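Local coordinates for pesticidial crystal protein CRY2AA (Bacillus thuringiensis serovar kurstaki, PDB 1I5P), which binds to midgut epithelial cells of dipteran and lepidopteran larvae and promotes their colloid-osmotic lysis, at residues 76-79 with 80-84; 121-124 with 125-128; 28-31 with 32-35; 110-113 with 114-118; 85-88 with 89-93. All coordinates share one frame; numbering follows the deposited sequence.

Contact 1 of 5, residues 76-79 with 80-84; sequences ELWG and IIFPS
Phe82 CB sits over one face of the Trp78 indole, 4.1 Å from the centroid of the five-membered ring and 10° off its normal, a CH-pi contact one helical turn on. Phe82 O lies above the indole too, offset toward the rim. The two rings themselves meet obliquely, with planes 47° apart and Trp78 CD1 3.7 Å from Phe82 CD1. The indole reaches Phe82 because CG of Trp78 stands opposite its own N about the first torsion (chi1 180°), and its NE1 donates a hydrogen bond to Gln121 O of helix 107-135. This is the C-terminal end of helix 74-81 in the helical bundle of the toxin's N-terminal domain, and Phe82 is the first residue to leave helical backbone angles. Leu77 O receives two N-H groups: Ile81 N at 3.0 Å, nearly straight, and Ile80 N at 2.9 Å from above the carbonyl plane. Phe82 N closes the last turn on Trp78 O at 2.8 Å. Beyond it, Pro83 CA makes a CA-H...O contact with Gly79 O, to which a water also donates while accepting from Ser84 N. Leu77 and Ile80 pack on Phe60 of helix 53-65, and Ile81 and Phe82 on Met90 of helix 88-101.

Contact 2 of 5, residues 121-124 with 125-128; sequences QANI and REFN
Gln121 and Arg125 meet one turn apart on helix 107-135, a long member of the helical bundle that forms the N-terminal domain. The backbone shows regular i to i+4 hydrogen bonding, from Arg125 N to Gln121 O through to Asn128 N, which reaches Ile124 O at 3.1 Å with a nearly straight N-H (177°). Among the side-chain polar contacts, Asn123 and Glu126 run side by side in the same direction, amide and carboxylate planes 32° apart. Asn123 ND2 gives a weak bond to Glu126 OE1 at 3.3 Å, whereas Asn123 OD1 is taken by Arg160 NE, so the two ends of the amide serve different partners. The Arg125 guanidinium has Ala122 O over one face, 3.5 Å above its plane, and Gln121 NE2 near its edge. A bend at chi3 (44°) folds the arginine back over that carbonyl. Gln121 NE2 and Arg125 NE, both donors, are joined through one water that accepts weakly from each; the salt bridge from Arg125 NH2 to Glu126 OE2 is long, at 3.9 Å. Van der Waals packing involves Phe127, edge-to-face with Phe187, and Ile124 against Trp78. A separate contact sets Asn128 alongside Ile124, pointing the same way, with its ND2 3.6 Å from Ile124 CG2.

Contact 3 of 5, residues 28-31 with 32-35; sequences HKSL and DTIQ
Lys29 lays its aliphatic chain against the first turn of helix 31-44, crossing Thr33 at about a right angle. Its CB is 4.0 Å from both CG1 and CD1 of Ile34. The next carbon, CG, meets Thr33 CG2 at 3.7 Å, and CD touches Ile34 CG1 at 3.8 Å while also lying near Thr33 CG2, so the methylenes rest on both side chains. Beyond CD the chain bends at chi3 (-117°), and NZ ends in salt bridges with Asp420 and Glu37. Ser30 is the N-cap residue of the helix. Its OG, placed between the backbone N and the carbonyl carbon (chi1 68°), shares a hydrogen bond with Thr33 OG1 at 3.0 Å and lies 3.1 Å from Thr33 N. A water holds the same corner, accepting from Ser30 N and bonding Thr33 OG1. The helical pattern then starts with Ile34 N to Ser30 O, at 3.1 Å, and Gln35 N to Leu31 O, at 2.7 Å. Against helix 53-65, Leu31 packs on Phe60 and Ile34 on Ser59 and Lys63; Lys63 NZ also donates to Lys29 O. The chemistry is thus divided: hydroxyls and water furnish polar partners at the helix start, the lysine methylenes pack on Thr33 and Ile34, and the ammonium group pairs with two carboxylates, which probably favour the protonated lysine.

Contact 4 of 5, residues 110-113 with 114-118; sequences LARV and NAELI
Arg112 and Glu116, one turn apart on helix 107-135, form a salt bridge that converges on a single carboxylate oxygen. Glu116 OE2 accepts from Arg112 NE at 2.8 Å through its anti lone pair, the one directed away from the other oxygen; Arg112 NH2 adds a weak bond to the same atom at 3.2 Å. The oxygen lies near the edge of the guanidinium, 16° out of its plane, and the guanidinium and carboxylate planes are 46° apart. A water in the guanidinium plane accepts from NH2 and donates to Glu116 OE2 at 2.6 Å, closing a small ring, so three donors grip this oxygen. Both chains are bent at chi2, which brings their ends together and leaves Glu116 CG 3.2 Å from Arg112 O. In the next shell, Arg160 NH1 makes a salt bridge with Glu116 OE1, so each carboxylate oxygen faces an arginine, which probably favours the ionised glutamate. Gln163 touches both Arg112 and Glu116. Elsewhere on the turn, Leu110 and Asn114 run side by side, with Leu110 CD1 3.7 Å from Asn114 ND2, and Val113 CG1 approaches Leu117 CG at 4.4 Å. Regular i to i+4 backbone bonds, such as Asn114 N to Leu110 O at 2.9 Å, run through the turn. Within the N-terminal helical bundle, Leu110, Asn114 and Leu117 pack against helix 88-101, while Val113 fits against Leu173 and Leu176 of helix 170-193.

Contact 5 of 5, residues 85-88 with 89-93; sequences GSTN and LMQDI
Thr87 against Gln91, and Asn88 beside Leu89, make a local contact at the N-terminal end of helix 88-101, where the loop after helix 74-81 turns into the next helix of the N-terminal bundle. Thr87 holds the N-cap position, but its side chain makes no capping bond. Its carbonyl does begin the helical pattern, taking Gln91 N at 2.9 Å, and Asn88 O then accepts Asp92 N. The Gln91 side chain, extended beyond CG, crosses that of Thr87 at a slant: CG passes 3.0 Å from Thr87 O, and NE2 comes to 3.2 Å from Thr87 OG1, at an angle too poor for a hydrogen bond. Asn88 CG sits between its own backbone N and carbonyl carbon (chi1 81°), which lays the amide over the start of the helix, its CG only 3.1 Å from Leu89 N. Ser86 OG donates to Asn88 OD1 at 2.7 Å and so helps to set the turn of that amide. A water links loop to helix, donating a hydrogen bond to Ser86 O at 2.6 Å and accepting from Met90 N, so this first-turn N-H is satisfied by solvent. Met90 is buried against Met183 of helix 170-193 and Leu117 of helix 107-135, and Leu89 packs on Val53 of helix 53-65. Leu89 lies beside the asparagine and points the same way, its CD2 3.5 Å from Asn88 ND2.

Along the chain the order is contact 3, 1, 5, 4, 2. Contacts 1, 5, 4 and 2 follow three successive helices of the N-terminal domain: contact 1 closes helix 74-81, contact 5 opens helix 88-101, and contacts 4 and 2 adjoin on helix 107-135, centres about 16 Å apart. Contact 1 is central, about 10 Å from contact 5 and 11 Å from contact 2 between centres; Pro83 meets Leu89, and Phe82 packs on Gln121. Thr87 touches Leu117 O between contacts 5 and 4. Contact 3, its centre about 15 Å from that of contact 1, reaches it through Leu31 and Ile80. Contacts 1, 2, 4 and 5 form one packed region of the bundle, with contact 3 joined to it through contact 1.

Contact 1 of 5, residues 76-79 with 80-84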
loop_
_atom_site.group_PDB
_atom_site.type_symbol
_atom_site.label_atom_id
_atom_site.label_comp_id
_atom_site.label_asym_id
_atom_site.label_seq_id
_atom_site.Cartn_x
_atom_site.Cartn_y
_atom_site.Cartn_z
ATOM N N GLU A 76 -21.776 -4.073 10.192
ATOM C CA GLU A 76 -21.283 -4.961 9.152
ATOM C C GLU A 76 -19.857 -5.402 9.455
ATOM O O GLU A 76 -19.485 -6.538 9.178
ATOM C CB GLU A 76 -21.372 -4.274 7.786
ATOM C CG GLU A 76 -22.810 -4.129 7.296
ATOM C CD GLU A 76 -22.948 -3.238 6.075
ATOM O OE1 GLU A 76 -24.097 -2.964 5.668
ATOM O OE2 GLU A 76 -21.916 -2.810 5.523
ATOM N N LEU A 77 -19.062 -4.512 10.038
ATOM C CA LEU A 77 -17.691 -4.865 10.377
ATOM C C LEU A 77 -17.689 -6.075 11.304
ATOM O O LEU A 77 -16.946 -7.035 11.092
ATOM C CB LEU A 77 -16.985 -3.702 11.067
ATOM C CG LEU A 77 -15.615 -4.056 11.656
ATOM C CD1 LEU A 77 -14.687 -4.575 10.560
ATOM C CD2 LEU A 77 -15.027 -2.828 12.327
ATOM N N TRP A 78 -18.530 -6.011 12.334
ATOM C CA TRP A 78 -18.661 -7.086 13.315
ATOM C C TRP A 78 -18.970 -8.402 12.609
ATOM O O TRP A 78 -18.437 -9.456 12.969
ATOM C CB TRP A 78 -19.792 -6.758 14.300
ATOM C CG TRP A 78 -20.028 -7.797 15.358
ATOM C CD1 TRP A 78 -19.445 -7.860 16.592
ATOM C CD2 TRP A 78 -20.915 -8.921 15.280
ATOM N NE1 TRP A 78 -19.916 -8.945 17.288
ATOM C CE2 TRP A 78 -20.819 -9.615 16.505
ATOM C CE3 TRP A 78 -21.783 -9.408 14.292
ATOM C CZ2 TRP A 78 -21.559 -10.772 16.772
ATOM C CZ3 TRP A 78 -22.519 -10.558 14.557
ATOM C CH2 TRP A 78 -22.400 -11.228 15.790
ATOM N N GLY A 79 -19.828 -8.329 11.595
ATOM C CA GLY A 79 -20.219 -9.517 10.849
ATOM C C GLY A 79 -19.113 -10.135 10.014
ATOM O O GLY A 79 -19.213 -11.289 9.606
ATOM N N ILE A 80 -18.062 -9.368 9.751
ATOM C CA ILE A 80 -16.936 -9.855 8.965
ATOM C C ILE A 80 -15.825 -10.409 9.855
ATOM O O ILE A 80 -15.343 -11.531 9.648
ATOM C CB ILE A 80 -16.333 -8.725 8.105
ATOM C CG1 ILE A 80 -17.343 -8.281 7.041
ATOM C CG2 ILE A 80 -15.026 -9.196 7.465
ATOM C CD1 ILE A 80 -16.916 -7.041 6.267
ATOM N N ILE A 81 -15.422 -9.612 10.843
ATOM C CA ILE A 81 -14.345 -9.995 11.749
ATOM C C ILE A 81 -14.784 -11.005 12.817
ATOM O O ILE A 81 -13.959 -11.729 13.368
ATOM C CB ILE A 81 -13.723 -8.736 12.411
ATOM C CG1 ILE A 81 -12.368 -9.085 13.026
ATOM C CG2 ILE A 81 -14.666 -8.176 13.465
ATOM C CD1 ILE A 81 -11.376 -9.661 12.029
ATOM N N PHE A 82 -16.083 -11.047 13.098
ATOM C CA PHE A 82 -16.656 -11.994 14.061
ATOM C C PHE A 82 -17.829 -12.683 13.365
ATOM O O PHE A 82 -18.986 -12.475 13.727
ATOM C CB PHE A 82 -17.176 -11.274 15.313
ATOM C CG PHE A 82 -16.096 -10.730 16.210
ATOM C CD1 PHE A 82 -16.018 -9.366 16.468
ATOM C CD2 PHE A 82 -15.175 -11.580 16.820
ATOM C CE1 PHE A 82 -15.044 -8.850 17.321
ATOM C CE2 PHE A 82 -14.193 -11.074 17.676
ATOM C CZ PHE A 82 -14.129 -9.704 17.928
ATOM N N PRO A 83 -17.546 -13.490 12.334
ATOM C CA PRO A 83 -18.602 -14.192 11.601
ATOM C C PRO A 83 -19.556 -14.988 12.492
ATOM O O PRO A 83 -19.189 -16.010 13.078
ATOM C CB PRO A 83 -17.819 -15.071 10.630
ATOM C CG PRO A 83 -16.508 -15.280 11.346
ATOM C CD PRO A 83 -16.222 -13.899 11.839
ATOM N N SER A 84 -20.789 -14.492 12.570
ATOM C CA SER A 84 -21.850 -15.083 13.372
ATOM C C SER A 84 -21.478 -15.137 14.838
ATOM O O SER A 84 -21.925 -16.015 15.567
ATOM C CB SER A 84 -22.198 -16.479 12.861
ATOM O OG SER A 84 -22.851 -16.387 11.607
HETATM O O HOH W 1 -21.763 -12.621 10.058
#

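Contact 2 of 5, residues 121-124 with 125-128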
loop_
_atom_site.group_PDB
_atom_site.type_symbol
_atom_site.label_atom_id
_atom_site.label_comp_id
_atom_site.label_asym_id
_atom_site.label_seq_id
_atom_site.Cartn_x
_atom_site.Cartn_y
_atom_site.Cartn_z
ATOM N N GLN A 121 -16.466 -9.093 21.098
ATOM C CA GLN A 121 -17.504 -9.594 20.202
ATOM C C GLN A 121 -18.893 -9.407 20.818
ATOM O O GLN A 121 -19.805 -8.908 20.165
ATOM C CB GLN A 121 -17.254 -11.078 19.906
ATOM C CG GLN A 121 -18.339 -11.779 19.102
ATOM C CD GLN A 121 -19.545 -12.162 19.938
ATOM O OE1 GLN A 121 -19.414 -12.776 20.998
ATOM N NE2 GLN A 121 -20.729 -11.802 19.463
ATOM N N ALA A 122 -19.041 -9.800 22.080
ATOM C CA ALA A 122 -20.323 -9.690 22.775
ATOM C C ALA A 122 -20.790 -8.252 22.964
ATOM O O ALA A 122 -21.915 -7.898 22.610
ATOM C CB ALA A 122 -20.237 -10.379 24.133
ATOM N N ASN A 123 -19.923 -7.431 23.545
ATOM C CA ASN A 123 -20.237 -6.037 23.801
ATOM C C ASN A 123 -20.650 -5.295 22.533
ATOM O O ASN A 123 -21.607 -4.525 22.542
ATOM C CB ASN A 123 -19.027 -5.351 24.432
ATOM C CG ASN A 123 -18.699 -5.901 25.806
ATOM O OD1 ASN A 123 -17.642 -5.612 26.361
ATOM N ND2 ASN A 123 -19.614 -6.694 26.367
ATOM N N ILE A 124 -19.920 -5.524 21.448
ATOM C CA ILE A 124 -20.219 -4.870 20.181
ATOM C C ILE A 124 -21.554 -5.334 19.612
ATOM O O ILE A 124 -22.311 -4.527 19.068
ATOM C CB ILE A 124 -19.121 -5.140 19.132
ATOM C CG1 ILE A 124 -17.814 -4.464 19.568
ATOM C CG2 ILE A 124 -19.572 -4.635 17.771
ATOM C CD1 ILE A 124 -16.629 -4.761 18.665
ATOM N N ARG A 125 -21.838 -6.629 19.721
ATOM C CA ARG A 125 -23.100 -7.155 19.217
ATOM C C ARG A 125 -24.235 -6.542 20.031
ATOM O O ARG A 125 -25.269 -6.161 19.482
ATOM C CB ARG A 125 -23.149 -8.679 19.342
ATOM C CG ARG A 125 -24.501 -9.287 18.938
ATOM C CD ARG A 125 -24.569 -10.756 19.313
ATOM N NE ARG A 125 -24.035 -10.966 20.654
ATOM C CZ ARG A 125 -24.617 -10.563 21.781
ATOM N NH1 ARG A 125 -25.786 -9.926 21.760
ATOM N NH2 ARG A 125 -24.006 -10.774 22.936
ATOM N N GLU A 126 -24.030 -6.451 21.342
ATOM C CA GLU A 126 -25.026 -5.882 22.245
ATOM C C GLU A 126 -25.339 -4.438 21.869
ATOM O O GLU A 126 -26.506 -4.038 21.839
ATOM C CB GLU A 126 -24.524 -5.953 23.692
ATOM C CG GLU A 126 -24.542 -7.364 24.273
ATOM C CD GLU A 126 -23.655 -7.523 25.504
ATOM O OE1 GLU A 126 -22.917 -6.573 25.844
ATOM O OE2 GLU A 126 -23.690 -8.608 26.124
ATOM N N PHE A 127 -24.298 -3.661 21.581
ATOM C CA PHE A 127 -24.478 -2.265 21.201
ATOM C C PHE A 127 -25.294 -2.135 19.921
ATOM O O PHE A 127 -26.288 -1.409 19.886
ATOM C CB PHE A 127 -23.134 -1.568 20.989
ATOM C CG PHE A 127 -23.267 -0.195 20.384
ATOM C CD1 PHE A 127 -23.721 0.874 21.148
ATOM C CD2 PHE A 127 -23.011 0.011 19.028
ATOM C CE1 PHE A 127 -23.925 2.132 20.577
ATOM C CE2 PHE A 127 -23.213 1.265 18.446
ATOM C CZ PHE A 127 -23.672 2.327 19.225
ATOM N N ASN A 128 -24.872 -2.831 18.870
ATOM C CA ASN A 128 -25.580 -2.760 17.598
ATOM C C ASN A 128 -27.027 -3.245 17.691
ATOM O O ASN A 128 -27.906 -2.680 17.047
ATOM C CB ASN A 128 -24.818 -3.539 16.524
ATOM C CG ASN A 128 -23.520 -2.857 16.122
ATOM O OD1 ASN A 128 -23.472 -1.638 15.964
ATOM N ND2 ASN A 128 -22.464 -3.644 15.943
HETATM O O HOH W 2 -22.612 -13.725 19.443
#

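Contact 3 of 5, residues 28-31 with 32-35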
loop_
_atom_site.group_PDB
_atom_site.type_symbol
_atom_site.label_atom_id
_atom_site.label_comp_id
_atom_site.label_asym_id
_atom_site.label_seq_id
_atom_site.Cartn_x
_atom_site.Cartn_y
_atom_site.Cartn_z
ATOM N N HIS A 28 -16.088 -1.774 -8.422
ATOM C CA HIS A 28 -17.231 -2.450 -9.035
ATOM C C HIS A 28 -17.475 -3.844 -8.480
ATOM O O HIS A 28 -18.473 -4.487 -8.802
ATOM C CB HIS A 28 -17.033 -2.527 -10.551
ATOM C CG HIS A 28 -17.153 -1.203 -11.243
ATOM N ND1 HIS A 28 -16.595 -0.953 -12.479
ATOM C CD2 HIS A 28 -17.789 -0.064 -10.880
ATOM C CE1 HIS A 28 -16.883 0.283 -12.847
ATOM N NE2 HIS A 28 -17.606 0.844 -11.896
ATOM N N LYS A 29 -16.556 -4.301 -7.642
ATOM C CA LYS A 29 -16.647 -5.620 -7.037
ATOM C C LYS A 29 -17.465 -5.597 -5.753
ATOM O O LYS A 29 -17.391 -4.642 -4.985
ATOM C CB LYS A 29 -15.243 -6.135 -6.715
ATOM C CG LYS A 29 -14.840 -7.377 -7.468
ATOM C CD LYS A 29 -13.421 -7.789 -7.100
ATOM C CE LYS A 29 -12.505 -7.716 -8.305
ATOM N NZ LYS A 29 -11.112 -8.134 -7.977
ATOM N N SER A 30 -18.247 -6.650 -5.528
ATOM C CA SER A 30 -19.043 -6.759 -4.309
ATOM C C SER A 30 -18.111 -7.266 -3.212
ATOM O O SER A 30 -17.059 -7.840 -3.499
ATOM C CB SER A 30 -20.176 -7.762 -4.493
ATOM O OG SER A 30 -19.654 -9.074 -4.620
ATOM N N LEU A 31 -18.499 -7.071 -1.959
ATOM C CA LEU A 31 -17.673 -7.526 -0.854
ATOM C C LEU A 31 -17.594 -9.057 -0.856
ATOM O O LEU A 31 -16.548 -9.629 -0.557
ATOM C CB LEU A 31 -18.241 -7.018 0.472
ATOM C CG LEU A 31 -17.322 -7.158 1.690
ATOM C CD1 LEU A 31 -15.993 -6.448 1.431
ATOM C CD2 LEU A 31 -18.009 -6.571 2.913
ATOM N N ASP A 32 -18.695 -9.717 -1.199
ATOM C CA ASP A 32 -18.703 -11.177 -1.240
ATOM C C ASP A 32 -17.669 -11.694 -2.228
ATOM O O ASP A 32 -16.969 -12.665 -1.957
ATOM C CB ASP A 32 -20.074 -11.712 -1.646
ATOM C CG ASP A 32 -20.083 -13.219 -1.770
ATOM O OD1 ASP A 32 -19.941 -13.893 -0.724
ATOM O OD2 ASP A 32 -20.211 -13.730 -2.905
ATOM N N THR A 33 -17.585 -11.052 -3.387
ATOM C CA THR A 33 -16.617 -11.458 -4.403
ATOM C C THR A 33 -15.199 -11.248 -3.867
ATOM O O THR A 33 -14.326 -12.101 -4.020
ATOM C CB THR A 33 -16.796 -10.637 -5.700
ATOM O OG1 THR A 33 -18.062 -10.954 -6.292
ATOM C CG2 THR A 33 -15.669 -10.938 -6.697
ATOM N N ILE A 34 -14.976 -10.102 -3.238
ATOM C CA ILE A 34 -13.670 -9.785 -2.679
ATOM C C ILE A 34 -13.298 -10.775 -1.577
ATOM O O ILE A 34 -12.162 -11.245 -1.508
ATOM C CB ILE A 34 -13.660 -8.352 -2.122
ATOM C CG1 ILE A 34 -13.624 -7.360 -3.291
ATOM C CG2 ILE A 34 -12.484 -8.156 -1.174
ATOM C CD1 ILE A 34 -14.027 -5.950 -2.909
ATOM N N GLN A 35 -14.260 -11.090 -0.717
ATOM C CA GLN A 35 -14.018 -12.040 0.360
ATOM C C GLN A 35 -13.629 -13.403 -0.232
ATOM O O GLN A 35 -12.704 -14.057 0.260
ATOM C CB GLN A 35 -15.268 -12.144 1.243
ATOM C CG GLN A 35 -15.143 -13.045 2.462
ATOM C CD GLN A 35 -16.097 -12.633 3.569
ATOM O OE1 GLN A 35 -17.228 -12.227 3.303
ATOM N NE2 GLN A 35 -15.647 -12.735 4.817
HETATM O O HOH W 3 -18.540 -8.772 -7.952
#

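Contact 4 of 5, residues 110-113 with 114-118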
loop_
_atom_site.group_PDB
_atom_site.type_symbol
_atom_site.label_atom_id
_atom_site.label_comp_id
_atom_site.label_asym_id
_atom_site.label_seq_id
_atom_site.Cartn_x
_atom_site.Cartn_y
_atom_site.Cartn_z
ATOM N N LEU A 110 -2.386 -15.262 26.785
ATOM C CA LEU A 110 -3.223 -15.996 25.846
ATOM C C LEU A 110 -4.645 -16.074 26.383
ATOM O O LEU A 110 -5.606 -15.718 25.700
ATOM C CB LEU A 110 -2.686 -17.414 25.649
ATOM C CG LEU A 110 -3.546 -18.337 24.781
ATOM C CD1 LEU A 110 -3.655 -17.779 23.372
ATOM C CD2 LEU A 110 -2.923 -19.719 24.748
ATOM N N ALA A 111 -4.771 -16.540 27.620
ATOM C CA ALA A 111 -6.073 -16.671 28.253
ATOM C C ALA A 111 -6.807 -15.332 28.302
ATOM O O ALA A 111 -7.972 -15.248 27.939
ATOM C CB ALA A 111 -5.912 -17.234 29.661
ATOM N N ARG A 112 -6.124 -14.281 28.742
ATOM C CA ARG A 112 -6.757 -12.968 28.828
ATOM C C ARG A 112 -7.182 -12.438 27.462
ATOM O O ARG A 112 -8.283 -11.907 27.307
ATOM C CB ARG A 112 -5.822 -11.959 29.501
ATOM C CG ARG A 112 -6.463 -10.589 29.711
ATOM C CD ARG A 112 -7.798 -10.724 30.438
ATOM N NE ARG A 112 -8.438 -9.434 30.680
ATOM C CZ ARG A 112 -7.983 -8.518 31.531
ATOM N NH1 ARG A 112 -6.878 -8.744 32.230
ATOM N NH2 ARG A 112 -8.637 -7.371 31.684
ATOM N N VAL A 113 -6.299 -12.570 26.477
ATOM C CA VAL A 113 -6.597 -12.119 25.124
ATOM C C VAL A 113 -7.863 -12.815 24.640
ATOM O O VAL A 113 -8.777 -12.172 24.120
ATOM C CB VAL A 113 -5.435 -12.444 24.155
ATOM C CG1 VAL A 113 -5.934 -12.451 22.714
ATOM C CG2 VAL A 113 -4.323 -11.420 24.324
ATOM N N ASN A 114 -7.919 -14.130 24.817
ATOM C CA ASN A 114 -9.087 -14.901 24.397
ATOM C C ASN A 114 -10.375 -14.454 25.079
ATOM O O ASN A 114 -11.434 -14.446 24.460
ATOM C CB ASN A 114 -8.873 -16.383 24.668
ATOM C CG ASN A 114 -8.142 -17.076 23.551
ATOM O OD1 ASN A 114 -8.371 -16.794 22.379
ATOM N ND2 ASN A 114 -7.268 -18.010 23.906
ATOM N N ALA A 115 -10.281 -14.087 26.352
ATOM C CA ALA A 115 -11.454 -13.628 27.088
ATOM C C ALA A 115 -11.875 -12.269 26.543
ATOM O O ALA A 115 -13.068 -11.970 26.428
ATOM C CB ALA A 115 -11.135 -13.530 28.588
ATOM N N GLU A 116 -10.886 -11.450 26.201
ATOM C CA GLU A 116 -11.147 -10.128 25.656
ATOM C C GLU A 116 -11.763 -10.208 24.263
ATOM O O GLU A 116 -12.563 -9.352 23.894
ATOM C CB GLU A 116 -9.859 -9.305 25.606
ATOM C CG GLU A 116 -9.323 -8.897 26.965
ATOM C CD GLU A 116 -10.351 -8.145 27.793
ATOM O OE1 GLU A 116 -11.293 -7.573 27.204
ATOM O OE2 GLU A 116 -10.212 -8.118 29.036
ATOM N N LEU A 117 -11.393 -11.225 23.489
ATOM C CA LEU A 117 -11.957 -11.375 22.147
ATOM C C LEU A 117 -13.435 -11.705 22.273
ATOM O O LEU A 117 -14.267 -11.212 21.508
ATOM C CB LEU A 117 -11.249 -12.487 21.364
ATOM C CG LEU A 117 -9.844 -12.195 20.811
ATOM C CD1 LEU A 117 -9.332 -13.418 20.075
ATOM C CD2 LEU A 117 -9.884 -10.996 19.876
ATOM N N ILE A 118 -13.750 -12.550 23.246
ATOM C CA ILE A 118 -15.122 -12.949 23.500
ATOM C C ILE A 118 -15.937 -11.749 23.972
ATOM O O ILE A 118 -17.058 -11.528 23.510
ATOM C CB ILE A 118 -15.172 -14.065 24.576
ATOM C CG1 ILE A 118 -14.644 -15.373 23.981
ATOM C CG2 ILE A 118 -16.590 -14.239 25.098
ATOM C CD1 ILE A 118 -14.373 -16.452 25.007
HETATM O O HOH W 4 -10.639 -5.817 30.148
#

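Contact 5 of 5, residues 85-88 with 89-93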
loop_
_atom_site.group_PDB
_atom_site.type_symbol
_atom_site.label_atom_id
_atom_site.label_comp_id
_atom_site.label_asym_id
_atom_site.label_seq_id
_atom_site.Cartn_x
_atom_site.Cartn_y
_atom_site.Cartn_z
ATOM N N GLY A 85 -20.658 -14.187 15.266
ATOM C CA GLY A 85 -20.255 -14.138 16.655
ATOM C C GLY A 85 -19.041 -14.974 17.005
ATOM O O GLY A 85 -18.628 -15.007 18.164
ATOM N N SER A 86 -18.455 -15.643 16.015
ATOM C CA SER A 86 -17.287 -16.480 16.262
ATOM C C SER A 86 -15.993 -15.688 16.354
ATOM O O SER A 86 -15.781 -14.733 15.608
ATOM C CB SER A 86 -17.138 -17.530 15.164
ATOM O OG SER A 86 -15.962 -18.293 15.374
ATOM N N THR A 87 -15.123 -16.103 17.270
ATOM C CA THR A 87 -13.834 -15.448 17.471
ATOM C C THR A 87 -12.720 -16.190 16.745
ATOM O O THR A 87 -11.544 -15.859 16.905
ATOM C CB THR A 87 -13.450 -15.404 18.960
ATOM O OG1 THR A 87 -13.374 -16.743 19.466
ATOM C CG2 THR A 87 -14.472 -14.623 19.761
ATOM N N ASN A 88 -13.080 -17.190 15.948
ATOM C CA ASN A 88 -12.071 -17.984 15.248
ATOM C C ASN A 88 -11.143 -17.218 14.301
ATOM O O ASN A 88 -9.961 -17.543 14.209
ATOM C CB ASN A 88 -12.734 -19.152 14.497
ATOM C CG ASN A 88 -13.333 -18.739 13.165
ATOM O OD1 ASN A 88 -14.413 -18.148 13.113
ATOM N ND2 ASN A 88 -12.634 -19.053 12.076
ATOM N N LEU A 89 -11.658 -16.217 13.592
ATOM C CA LEU A 89 -10.802 -15.462 12.674
ATOM C C LEU A 89 -9.784 -14.612 13.436
ATOM O O LEU A 89 -8.644 -14.439 12.989
ATOM C CB LEU A 89 -11.646 -14.582 11.738
ATOM C CG LEU A 89 -12.577 -15.333 10.775
ATOM C CD1 LEU A 89 -13.257 -14.347 9.838
ATOM C CD2 LEU A 89 -11.786 -16.361 9.970
ATOM N N MET A 90 -10.193 -14.079 14.581
ATOM C CA MET A 90 -9.282 -13.284 15.390
ATOM C C MET A 90 -8.265 -14.234 16.022
ATOM O O MET A 90 -7.078 -13.923 16.102
ATOM C CB MET A 90 -10.050 -12.533 16.477
ATOM C CG MET A 90 -10.856 -11.358 15.960
ATOM S SD MET A 90 -9.795 -10.079 15.251
ATOM C CE MET A 90 -9.560 -9.000 16.683
ATOM N N GLN A 91 -8.730 -15.400 16.460
ATOM C CA GLN A 91 -7.826 -16.363 17.071
ATOM C C GLN A 91 -6.790 -16.807 16.047
ATOM O O GLN A 91 -5.628 -16.990 16.379
ATOM C CB GLN A 91 -8.585 -17.586 17.598
ATOM C CG GLN A 91 -9.586 -17.279 18.703
ATOM C CD GLN A 91 -10.262 -18.527 19.240
ATOM O OE1 GLN A 91 -10.281 -19.569 18.583
ATOM N NE2 GLN A 91 -10.835 -18.425 20.436
ATOM N N ASP A 92 -7.216 -16.974 14.798
ATOM C CA ASP A 92 -6.307 -17.403 13.743
ATOM C C ASP A 92 -5.283 -16.324 13.397
ATOM O O ASP A 92 -4.137 -16.624 13.071
ATOM C CB ASP A 92 -7.094 -17.788 12.492
ATOM C CG ASP A 92 -6.194 -18.072 11.312
ATOM O OD1 ASP A 92 -5.563 -19.156 11.289
ATOM O OD2 ASP A 92 -6.108 -17.207 10.411
ATOM N N ILE A 93 -5.703 -15.066 13.454
ATOM C CA ILE A 93 -4.796 -13.961 13.169
ATOM C C ILE A 93 -3.643 -14.027 14.166
ATOM O O ILE A 93 -2.478 -13.926 13.790
ATOM C CB ILE A 93 -5.511 -12.602 13.308
ATOM C CG1 ILE A 93 -6.375 -12.350 12.066
ATOM C CG2 ILE A 93 -4.488 -11.483 13.508
ATOM C CD1 ILE A 93 -7.223 -11.085 12.144
HETATM O O HOH W 5 -13.433 -13.992 14.663
#